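Local coordinates for 2-oxoglutarate dehydrogenase E3 component (Thermus thermophilus, PDB 2YQU), which probably reoxidises protein-bound dihydrolipoyl groups to lipoyl with NAD+ as acceptor, using one FAD per subunit and a redox-active disulfide, at residues L182-H187 against R216-Q221; E288-R293 against G317-E322; V388-K393 against L446-R451; G404-D409 against P435-I440. All coordinates share one frame; numbering follows the deposited sequence.

Interaction 1: residues L182-H187 against R216-Q221; sequences LGVVWH and RVFKKQ
Helices 177-188 and 208-221 are brought together at two points, where the CA atoms of Val184 and Phe218 lie 8.3 Å apart and those of His187 and Gln221 8.9 Å apart. The two points, one helical turn apart on each helix, differ in chemistry. At the first, buried one, Val184 turns its CG2 methyl to Phe218, reaching CE2 at 3.8 Å and CD2 at 4.0 Å. This methyl lies anti to the carbonyl carbon of Val184 and meets the ring obliquely, the two side chains crossing at about a right angle. At the second point the contact is polar. In His187, CG lies anti to the backbone N (chi1 169°), which carries the ring across to the other helix, where NE2 donates to the main-chain O of Gln221 at 2.8 Å. The bond is bent, with an N-H...O angle of 140°, and the donor stands above the carbonyl plane. On the other nitrogen, ND1 makes a weak hydrogen bond to Ala191 O, so two carbonyl oxygens limit the ring's rotation and might encourage protonation of both nitrogens. A leucine in place of His187 would probably leave Gln221 O without this donor and undo the polar tie between the helices. Phe218 also lies against Leu180, in the predicted NAD(+)-binding turn and helix. Two neighbouring helices that follow successive strands of a parallel sheet, here 169-173, 192-196 and 224-226, are the classic beta-alpha-beta layout of a Rossmann-type dinucleotide-binding domain.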
# COMPACT_ATOMS: atom_id res chain seq x y z
N LEU A 182 -0.06 2.40 21.52
CA LEU A 182 -1.14 2.33 22.50
C LEU A 182 -1.48 3.72 23.07
O LEU A 182 -2.65 4.00 23.37
CB LEU A 182 -0.81 1.31 23.60
CG LEU A 182 -0.66 -0.13 23.09
CD1 LEU A 182 -0.18 -1.08 24.19
CD2 LEU A 182 -1.95 -0.64 22.49
N GLY A 183 -0.48 4.59 23.16
CA GLY A 183 -0.68 5.98 23.53
C GLY A 183 -1.63 6.64 22.55
O GLY A 183 -2.59 7.29 22.96
N VAL A 184 -1.38 6.44 21.26
CA VAL A 184 -2.19 7.03 20.20
C VAL A 184 -3.63 6.47 20.22
O VAL A 184 -4.57 7.22 20.05
CB VAL A 184 -1.54 6.81 18.81
CG1 VAL A 184 -2.54 7.04 17.66
CG2 VAL A 184 -0.33 7.73 18.65
N VAL A 185 -3.78 5.17 20.47
CA VAL A 185 -5.10 4.56 20.52
C VAL A 185 -6.00 5.32 21.50
O VAL A 185 -7.11 5.68 21.16
CB VAL A 185 -5.02 3.07 20.95
CG1 VAL A 185 -6.38 2.55 21.42
CG2 VAL A 185 -4.50 2.21 19.81
N TRP A 186 -5.48 5.57 22.70
CA TRP A 186 -6.29 6.16 23.77
C TRP A 186 -6.39 7.68 23.61
O TRP A 186 -7.42 8.27 23.95
CB TRP A 186 -5.77 5.72 25.14
CG TRP A 186 -5.98 4.25 25.33
CD1 TRP A 186 -5.03 3.27 25.29
CD2 TRP A 186 -7.23 3.58 25.49
NE1 TRP A 186 -5.61 2.04 25.46
CE2 TRP A 186 -6.96 2.20 25.58
CE3 TRP A 186 -8.56 4.01 25.59
CZ2 TRP A 186 -7.97 1.24 25.76
CZ3 TRP A 186 -9.56 3.06 25.77
CH2 TRP A 186 -9.26 1.69 25.85
N HIS A 187 -5.35 8.29 23.04
CA HIS A 187 -5.39 9.72 22.71
C HIS A 187 -6.53 10.02 21.73
O HIS A 187 -7.25 11.01 21.88
CB HIS A 187 -4.06 10.18 22.13
CG HIS A 187 -4.12 11.55 21.54
ND1 HIS A 187 -4.29 12.68 22.31
CD2 HIS A 187 -4.09 11.97 20.25
CE1 HIS A 187 -4.33 13.74 21.52
NE2 HIS A 187 -4.22 13.33 20.27
N ARG A 216 7.49 15.34 16.08
CA ARG A 216 6.79 16.56 15.66
C ARG A 216 5.31 16.30 15.37
O ARG A 216 4.44 17.07 15.77
CB ARG A 216 7.44 17.16 14.41
CG ARG A 216 8.58 18.11 14.67
CD ARG A 216 9.05 18.85 13.41
NE ARG A 216 10.51 18.97 13.37
CZ ARG A 216 11.34 18.15 12.70
NH1 ARG A 216 10.90 17.12 11.98
NH2 ARG A 216 12.65 18.37 12.76
N VAL A 217 5.03 15.21 14.66
CA VAL A 217 3.67 14.88 14.25
C VAL A 217 2.81 14.55 15.46
O VAL A 217 1.67 15.02 15.57
CB VAL A 217 3.67 13.70 13.24
CG1 VAL A 217 2.26 13.17 12.99
CG2 VAL A 217 4.32 14.12 11.94
N PHE A 218 3.34 13.76 16.39
CA PHE A 218 2.56 13.34 17.55
C PHE A 218 2.30 14.49 18.50
O PHE A 218 1.25 14.53 19.12
CB PHE A 218 3.22 12.16 18.26
CG PHE A 218 3.25 10.90 17.43
CD1 PHE A 218 4.43 10.20 17.25
CD2 PHE A 218 2.08 10.42 16.84
CE1 PHE A 218 4.46 9.02 16.49
CE2 PHE A 218 2.10 9.25 16.08
CZ PHE A 218 3.29 8.56 15.91
N LYS A 219 3.25 15.43 18.58
CA LYS A 219 3.05 16.66 19.35
C LYS A 219 1.94 17.51 18.73
O LYS A 219 1.08 18.04 19.43
CB LYS A 219 4.34 17.48 19.44
CG LYS A 219 5.29 16.99 20.53
CD LYS A 219 6.57 17.80 20.52
CE LYS A 219 7.60 17.20 21.45
NZ LYS A 219 8.89 17.92 21.36
N LYS A 220 1.96 17.63 17.40
CA LYS A 220 0.91 18.37 16.70
C LYS A 220 -0.46 17.75 16.93
O LYS A 220 -1.45 18.47 17.10
CB LYS A 220 1.20 18.47 15.21
CG LYS A 220 0.37 19.55 14.51
CD LYS A 220 0.41 19.41 13.01
CE LYS A 220 -0.49 20.45 12.32
NZ LYS A 220 0.17 21.79 12.24
N GLN A 221 -0.51 16.42 16.97
CA GLN A 221 -1.76 15.69 17.18
C GLN A 221 -2.30 15.86 18.60
O GLN A 221 -3.50 15.67 18.84
CB GLN A 221 -1.59 14.20 16.84
CG GLN A 221 -1.45 13.96 15.34
CD GLN A 221 -1.22 12.51 14.94
OE1 GLN A 221 -0.96 12.24 13.76
NE2 GLN A 221 -1.33 11.59 15.89

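Interaction 2: residues E288-R293 against G317-E322; sequences EHLRTR and GIAAVE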
# COMPACT_ATOMS: atom_id res chain seq x y z
N GLU A 288 24.56 -18.37 12.47
CA GLU A 288 23.88 -17.83 11.30
C GLU A 288 22.80 -18.75 10.72
O GLU A 288 22.00 -18.32 9.89
CB GLU A 288 24.88 -17.43 10.21
CG GLU A 288 25.89 -18.51 9.82
CD GLU A 288 26.73 -18.09 8.62
OE1 GLU A 288 27.98 -18.17 8.71
OE2 GLU A 288 26.15 -17.68 7.59
N HIS A 289 22.76 -20.01 11.15
CA HIS A 289 21.69 -20.93 10.78
C HIS A 289 20.68 -21.14 11.90
O HIS A 289 19.84 -22.04 11.81
CB HIS A 289 22.28 -22.26 10.34
CG HIS A 289 23.32 -22.11 9.28
ND1 HIS A 289 23.04 -22.26 7.94
CD2 HIS A 289 24.63 -21.78 9.35
CE1 HIS A 289 24.14 -22.06 7.24
NE2 HIS A 289 25.12 -21.76 8.07
N LEU A 290 20.77 -20.31 12.93
CA LEU A 290 19.86 -20.30 14.08
C LEU A 290 20.05 -21.51 15.01
O LEU A 290 19.18 -21.82 15.81
CB LEU A 290 18.40 -20.14 13.64
CG LEU A 290 18.19 -18.87 12.81
CD1 LEU A 290 16.98 -18.97 11.93
CD2 LEU A 290 18.12 -17.65 13.74
N ARG A 291 21.19 -22.19 14.91
CA ARG A 291 21.52 -23.26 15.83
C ARG A 291 22.11 -22.68 17.11
O ARG A 291 22.94 -21.77 17.06
CB ARG A 291 22.57 -24.21 15.25
CG ARG A 291 22.17 -24.96 14.01
CD ARG A 291 23.36 -25.70 13.38
NE ARG A 291 24.36 -24.77 12.87
CZ ARG A 291 25.39 -25.10 12.09
NH1 ARG A 291 25.58 -26.35 11.68
NH2 ARG A 291 26.25 -24.16 11.70
N THR A 292 21.72 -23.25 18.25
CA THR A 292 22.41 -22.97 19.50
C THR A 292 23.73 -23.73 19.47
O THR A 292 24.07 -24.35 18.45
CB THR A 292 21.57 -23.44 20.72
OG1 THR A 292 21.43 -24.87 20.68
CG2 THR A 292 20.14 -22.91 20.67
N ARG A 293 24.45 -23.71 20.58
CA ARG A 293 25.71 -24.44 20.67
C ARG A 293 25.50 -25.96 20.67
O ARG A 293 26.44 -26.71 20.42
CB ARG A 293 26.51 -23.98 21.90
CG ARG A 293 25.97 -24.42 23.24
CD ARG A 293 26.89 -24.07 24.39
NE ARG A 293 26.18 -23.95 25.67
CZ ARG A 293 26.63 -23.28 26.73
NH1 ARG A 293 25.90 -23.25 27.84
NH2 ARG A 293 27.79 -22.63 26.69
N GLY A 317 11.92 -18.92 11.73
CA GLY A 317 11.30 -20.23 11.85
C GLY A 317 11.42 -21.01 10.55
O GLY A 317 11.80 -22.19 10.56
N ILE A 318 11.13 -20.35 9.43
CA ILE A 318 11.23 -20.97 8.10
C ILE A 318 12.67 -21.40 7.83
O ILE A 318 12.91 -22.55 7.40
CB ILE A 318 10.75 -19.98 6.99
CG1 ILE A 318 9.26 -19.66 7.13
CG2 ILE A 318 11.07 -20.54 5.60
CD1 ILE A 318 8.34 -20.81 6.95
N ALA A 319 13.62 -20.50 8.07
CA ALA A 319 15.04 -20.76 7.80
C ALA A 319 15.59 -21.87 8.68
O ALA A 319 16.42 -22.66 8.24
CB ALA A 319 15.86 -19.49 7.99
N ALA A 320 15.13 -21.92 9.93
CA ALA A 320 15.60 -22.92 10.88
C ALA A 320 15.20 -24.33 10.44
O ALA A 320 16.03 -25.23 10.40
CB ALA A 320 15.04 -22.64 12.27
N VAL A 321 13.93 -24.50 10.09
CA VAL A 321 13.42 -25.83 9.74
C VAL A 321 13.90 -26.26 8.36
O VAL A 321 14.12 -27.44 8.11
CB VAL A 321 11.87 -25.95 9.87
CG1 VAL A 321 11.44 -25.64 11.30
CG2 VAL A 321 11.13 -25.07 8.88
N GLU A 322 14.08 -25.30 7.46
CA GLU A 322 14.68 -25.58 6.17
C GLU A 322 16.15 -26.02 6.32
O GLU A 322 16.63 -26.85 5.55
CB GLU A 322 14.54 -24.37 5.24
CG GLU A 322 13.13 -24.24 4.70
CD GLU A 322 12.96 -23.12 3.69
OE1 GLU A 322 11.86 -23.04 3.09
OE2 GLU A 322 13.90 -22.31 3.49
O HOH W 1 18.65 -21.62 9.47
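Leu290 carries this contact almost alone, by pressing one methyl onto the backbone and small side chains of helix 310-326. Its CG lies anti to the carbonyl carbon, and the next torsion, 157°, stretches the chain out so that CD1 leads. That methyl settles across a peptide link: it is 4.1 Å from Ala319 CB and 4.2 Å from Ala320 CB, with Ala320 N at 4.0 Å. Two alanines in succession give the helix a low surface here, and the leucine branch can come up close to the main chain. The CA atoms of Leu290 and Ala320 are accordingly 5.9 Å apart. Leu290 itself adopts positive phi (71°), in the left-handed helical region, just where its side chain meets the helix.

The arrangement belongs to the FAD-binding part of the chain, with its Rossmann-type parallel sheet. Leu290 pairs through its backbone with Ala299 of the outermost strand 297-299, while Ala320 also rests on Tyr298; the loop, the edge strand and helix 310-326 therefore pack on one another. From the helix, Ile318 and Val321 reach helix 11-22, and Ile318 also packs on Ile453 of the second subunit.

Beside the apolar patch, a water joins the two backbones, donating to His289 O at 2.7 Å and, more weakly, to Ala319 O. The imidazole of His289 meets the ring of His323, further along the helix, with the ring planes about 30° apart. Arg291 turns back instead to Asp287, with which it forms a salt bridge.

Interaction 3: residues V388-K393 against L446-R451; sequences VLAHAK and LAAWER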
# COMPACT_ATOMS: atom_id res chain seq x y z
N VAL A 388 15.26 7.22 0.24
CA VAL A 388 16.02 6.07 -0.22
C VAL A 388 17.52 6.34 -0.04
O VAL A 388 18.02 7.38 -0.45
CB VAL A 388 15.71 5.74 -1.70
CG1 VAL A 388 16.66 4.65 -2.25
CG2 VAL A 388 14.25 5.33 -1.86
N LEU A 389 18.22 5.40 0.58
CA LEU A 389 19.66 5.47 0.74
C LEU A 389 20.28 4.48 -0.24
O LEU A 389 19.94 3.32 -0.21
CB LEU A 389 20.04 5.11 2.17
CG LEU A 389 19.28 5.90 3.24
CD1 LEU A 389 19.73 5.52 4.63
CD2 LEU A 389 19.44 7.39 3.02
N ALA A 390 21.17 4.94 -1.11
CA ALA A 390 21.81 4.06 -2.09
C ALA A 390 23.33 4.18 -2.06
O ALA A 390 23.86 5.25 -1.80
CB ALA A 390 21.30 4.38 -3.48
N HIS A 391 24.02 3.09 -2.34
CA HIS A 391 25.47 3.09 -2.29
C HIS A 391 26.01 4.09 -3.33
O HIS A 391 25.56 4.11 -4.46
CB HIS A 391 26.02 1.69 -2.55
CG HIS A 391 27.43 1.51 -2.11
ND1 HIS A 391 28.50 1.96 -2.85
CD2 HIS A 391 27.96 0.95 -0.99
CE1 HIS A 391 29.62 1.68 -2.22
NE2 HIS A 391 29.32 1.06 -1.09
N ALA A 392 26.98 4.90 -2.92
CA ALA A 392 27.51 5.98 -3.76
C ALA A 392 28.18 5.47 -5.03
O ALA A 392 28.17 6.15 -6.05
CB ALA A 392 28.48 6.83 -2.96
N LYS A 393 28.74 4.27 -4.97
CA LYS A 393 29.46 3.71 -6.10
C LYS A 393 28.61 2.74 -6.93
O LYS A 393 28.60 2.84 -8.16
CB LYS A 393 30.73 3.01 -5.62
CG LYS A 393 31.64 2.56 -6.75
CD LYS A 393 32.96 2.01 -6.20
CE LYS A 393 33.98 1.78 -7.31
NZ LYS A 393 34.39 0.35 -7.38
N LEU A 446 14.56 7.50 -7.65
CA LEU A 446 15.17 8.26 -8.74
C LEU A 446 16.10 9.34 -8.22
O LEU A 446 17.17 9.56 -8.78
CB LEU A 446 14.12 8.93 -9.62
CG LEU A 446 13.33 8.03 -10.57
CD1 LEU A 446 12.24 8.83 -11.25
CD2 LEU A 446 14.24 7.37 -11.61
N ALA A 447 15.66 10.03 -7.17
CA ALA A 447 16.45 11.09 -6.54
C ALA A 447 17.75 10.56 -5.93
O ALA A 447 18.75 11.25 -5.92
CB ALA A 447 15.62 11.81 -5.47
N ALA A 448 17.72 9.33 -5.42
CA ALA A 448 18.91 8.71 -4.86
C ALA A 448 19.85 8.30 -5.99
O ALA A 448 21.06 8.47 -5.89
CB ALA A 448 18.53 7.48 -4.00
N TRP A 449 19.27 7.79 -7.07
CA TRP A 449 20.04 7.34 -8.23
C TRP A 449 20.76 8.52 -8.87
O TRP A 449 21.98 8.53 -8.99
CB TRP A 449 19.11 6.69 -9.26
CG TRP A 449 19.72 6.52 -10.62
CD1 TRP A 449 20.96 6.04 -10.89
CD2 TRP A 449 19.11 6.81 -11.89
NE1 TRP A 449 21.17 6.01 -12.25
CE2 TRP A 449 20.05 6.48 -12.89
CE3 TRP A 449 17.87 7.31 -12.28
CZ2 TRP A 449 19.79 6.63 -14.26
CZ3 TRP A 449 17.61 7.47 -13.65
CH2 TRP A 449 18.57 7.13 -14.62
N GLU A 450 19.97 9.51 -9.26
CA GLU A 450 20.47 10.68 -9.96
C GLU A 450 19.59 11.87 -9.58
O GLU A 450 19.93 12.65 -8.70
CB GLU A 450 20.45 10.44 -11.47
CG GLU A 450 21.62 9.66 -12.03
CD GLU A 450 21.63 9.60 -13.55
OE1 GLU A 450 20.56 9.79 -14.18
OE2 GLU A 450 22.71 9.35 -14.13
N ARG A 451 18.45 11.98 -10.25
CA ARG A 451 17.50 13.05 -9.97
C ARG A 451 16.09 12.59 -10.31
O ARG A 451 15.90 11.83 -11.26
CB ARG A 451 17.84 14.30 -10.78
CG ARG A 451 17.95 14.05 -12.27
CD ARG A 451 18.33 15.28 -13.09
NE ARG A 451 19.74 15.63 -12.89
CZ ARG A 451 20.19 16.52 -12.01
NH1 ARG A 451 19.36 17.19 -11.22
NH2 ARG A 451 21.50 16.75 -11.93
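The CB methyl of Ala448 is the one side-chain group with which helix 438-449 meets strand 385-391 in these segments, and it does so in close quarters. Val388 O lies 3.6 Å from it and Val388 CG1 3.8 Å, the latter being the methyl anti to the backbone N (chi1 172°). Ala390, two residues on and on the same face of the strand, adds its CB at 4.2 Å. A single methyl thus touches both a main-chain carbonyl oxygen and the apolar side chains of the strand, with no hydrogen bond between the segments. The setting is the antiparallel sheet of the dimerisation domain, one face of which this helix covers; Leu389, turned to the other face, packs on helix 353-359.

Beyond the buried three, the two segments part. Glu450 leaves helical geometry, and its OE1 sits 3.2 Å above the plane of the Trp449 ring, toward the rim. At the end of the strand the chain passes into a loop, where Lys393 N donates to His391 ND1 at 3.1 Å. Lys393 and Glu450 are exposed to solvent, and Arg451, likewise exposed, packs on Gln22 of the second subunit.

Interaction 4: residues G404-D409 against P435-I440; sequences GARVGD and PSLSEI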
# COMPACT_ATOMS: atom_id res chain seq x y z
N GLY A 404 4.45 8.84 6.89
CA GLY A 404 3.31 9.34 6.13
C GLY A 404 2.18 8.35 6.09
O GLY A 404 2.30 7.22 6.55
N ALA A 405 1.06 8.80 5.55
CA ALA A 405 -0.13 7.98 5.38
C ALA A 405 0.25 6.69 4.66
O ALA A 405 0.86 6.73 3.61
CB ALA A 405 -1.17 8.76 4.59
N ARG A 406 -0.05 5.56 5.28
CA ARG A 406 0.15 4.24 4.67
C ARG A 406 1.59 3.94 4.23
O ARG A 406 1.81 3.11 3.37
CB ARG A 406 -0.84 4.06 3.52
CG ARG A 406 -2.28 4.16 4.02
CD ARG A 406 -3.27 4.61 3.02
NE ARG A 406 -4.56 4.83 3.66
CZ ARG A 406 -5.67 5.16 3.02
NH1 ARG A 406 -5.67 5.33 1.71
NH2 ARG A 406 -6.80 5.34 3.70
N VAL A 407 2.58 4.58 4.86
CA VAL A 407 3.95 4.43 4.39
C VAL A 407 4.45 3.00 4.53
O VAL A 407 5.30 2.56 3.78
CB VAL A 407 4.91 5.43 5.08
CG1 VAL A 407 5.50 4.86 6.36
CG2 VAL A 407 6.00 5.87 4.12
N GLY A 408 3.90 2.28 5.51
CA GLY A 408 4.20 0.87 5.64
C GLY A 408 3.78 0.06 4.42
O GLY A 408 4.54 -0.82 3.95
N ASP A 409 2.59 0.33 3.91
CA ASP A 409 2.11 -0.32 2.69
C ASP A 409 3.01 0.01 1.50
O ASP A 409 3.30 -0.84 0.67
CB ASP A 409 0.69 0.10 2.34
CG ASP A 409 -0.33 -0.35 3.36
OD1 ASP A 409 -0.07 -1.31 4.13
OD2 ASP A 409 -1.45 0.20 3.45
N PRO A 435 -2.70 7.83 -10.07
CA PRO A 435 -1.95 8.45 -8.97
C PRO A 435 -1.93 7.51 -7.77
O PRO A 435 -2.98 7.04 -7.35
CB PRO A 435 -2.78 9.69 -8.64
CG PRO A 435 -4.17 9.42 -9.21
CD PRO A 435 -4.14 8.14 -9.98
N SER A 436 -0.75 7.24 -7.23
CA SER A 436 -0.63 6.35 -6.08
C SER A 436 0.50 6.80 -5.18
O SER A 436 1.43 7.48 -5.61
CB SER A 436 -0.40 4.91 -6.54
OG SER A 436 0.91 4.74 -7.04
N LEU A 437 0.41 6.40 -3.91
CA LEU A 437 1.44 6.72 -2.94
C LEU A 437 2.77 6.05 -3.31
O LEU A 437 3.82 6.57 -2.94
CB LEU A 437 0.98 6.32 -1.52
CG LEU A 437 -0.19 7.14 -0.95
CD1 LEU A 437 -0.55 6.63 0.42
CD2 LEU A 437 0.10 8.64 -0.88
N SER A 438 2.73 4.95 -4.06
CA SER A 438 3.95 4.26 -4.51
C SER A 438 4.84 5.16 -5.37
O SER A 438 6.04 4.98 -5.41
CB SER A 438 3.64 2.96 -5.28
OG SER A 438 3.10 3.24 -6.56
N GLU A 439 4.24 6.13 -6.05
CA GLU A 439 5.03 7.07 -6.82
C GLU A 439 5.98 7.92 -5.94
O GLU A 439 6.96 8.45 -6.44
CB GLU A 439 4.13 8.00 -7.62
CG GLU A 439 3.29 7.31 -8.68
CD GLU A 439 2.34 8.28 -9.34
OE1 GLU A 439 2.62 8.65 -10.50
OE2 GLU A 439 1.36 8.69 -8.69
N ILE A 440 5.66 8.06 -4.65
CA ILE A 440 6.57 8.75 -3.72
C ILE A 440 7.87 7.95 -3.58
O ILE A 440 8.96 8.51 -3.56
CB ILE A 440 5.89 8.96 -2.35
CG1 ILE A 440 4.63 9.82 -2.50
CG2 ILE A 440 6.88 9.59 -1.33
CD1 ILE A 440 3.75 9.82 -1.29
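Leu437 meets the 404-409 segment with one methyl, and the contact between the segments is purely van der Waals. Its CD1 lies 3.5 Å from Ala405 O and 4.0 Å from Arg406 CB; CG stands anti to the carbonyl carbon, and an extended chi2 of 178° takes CD1 forward onto the turn. Met379 and Ala376 of helix 374-379 also pack on Leu437.

Hydrogen bonds within each segment shape both partners. Gly404 O receives Val407 N at 3.1 Å, closing a type II turn that puts Arg406 at the N-cap of helix 407-419. In the other segment the bond runs from main chain to carboxylate: Ser436 N donates to Glu439 OE2 at 2.9 Å, nearly straight at 165° but from above the carboxylate plane.

Charged groups lie around the contact. Glu439 OE1 is hydrogen-bonded to His434 ND1, the predicted proton acceptor, consistent with the His-Glu pair of this enzyme family. The guanidinium of Arg406 comes close to the like charges of Arg406 and Arg57 of the second subunit, which places this segment at the dimer interface.

Ala405 O gets its hydrogen bond from Tyr370 OH, so the methyl beside it strips no polar atom of its partner: the fit rests on shape, while polar bonds fix each segment's form.

In the fold
Interactions 3 and 4 draw on the same helix, 438-449, at its two ends, and their centres lie about 19 Å apart on one side of the chain's centre; both are largely buried, rest on van der Waals contact of a methyl with main-chain oxygen and side-chain carbons, and lack hydrogen bonds between the segments. Interaction 2 is also buried but belongs to the FAD-binding part, and a water supplements its methyl contacts. Interaction 1 is only partly buried, sits in the NAD-binding part across the chain's centre from interaction 2, and alone has a direct hydrogen bond. None touches another, yet interactions 1 and 4, in different domains, come to about 7 Å between nearest atoms.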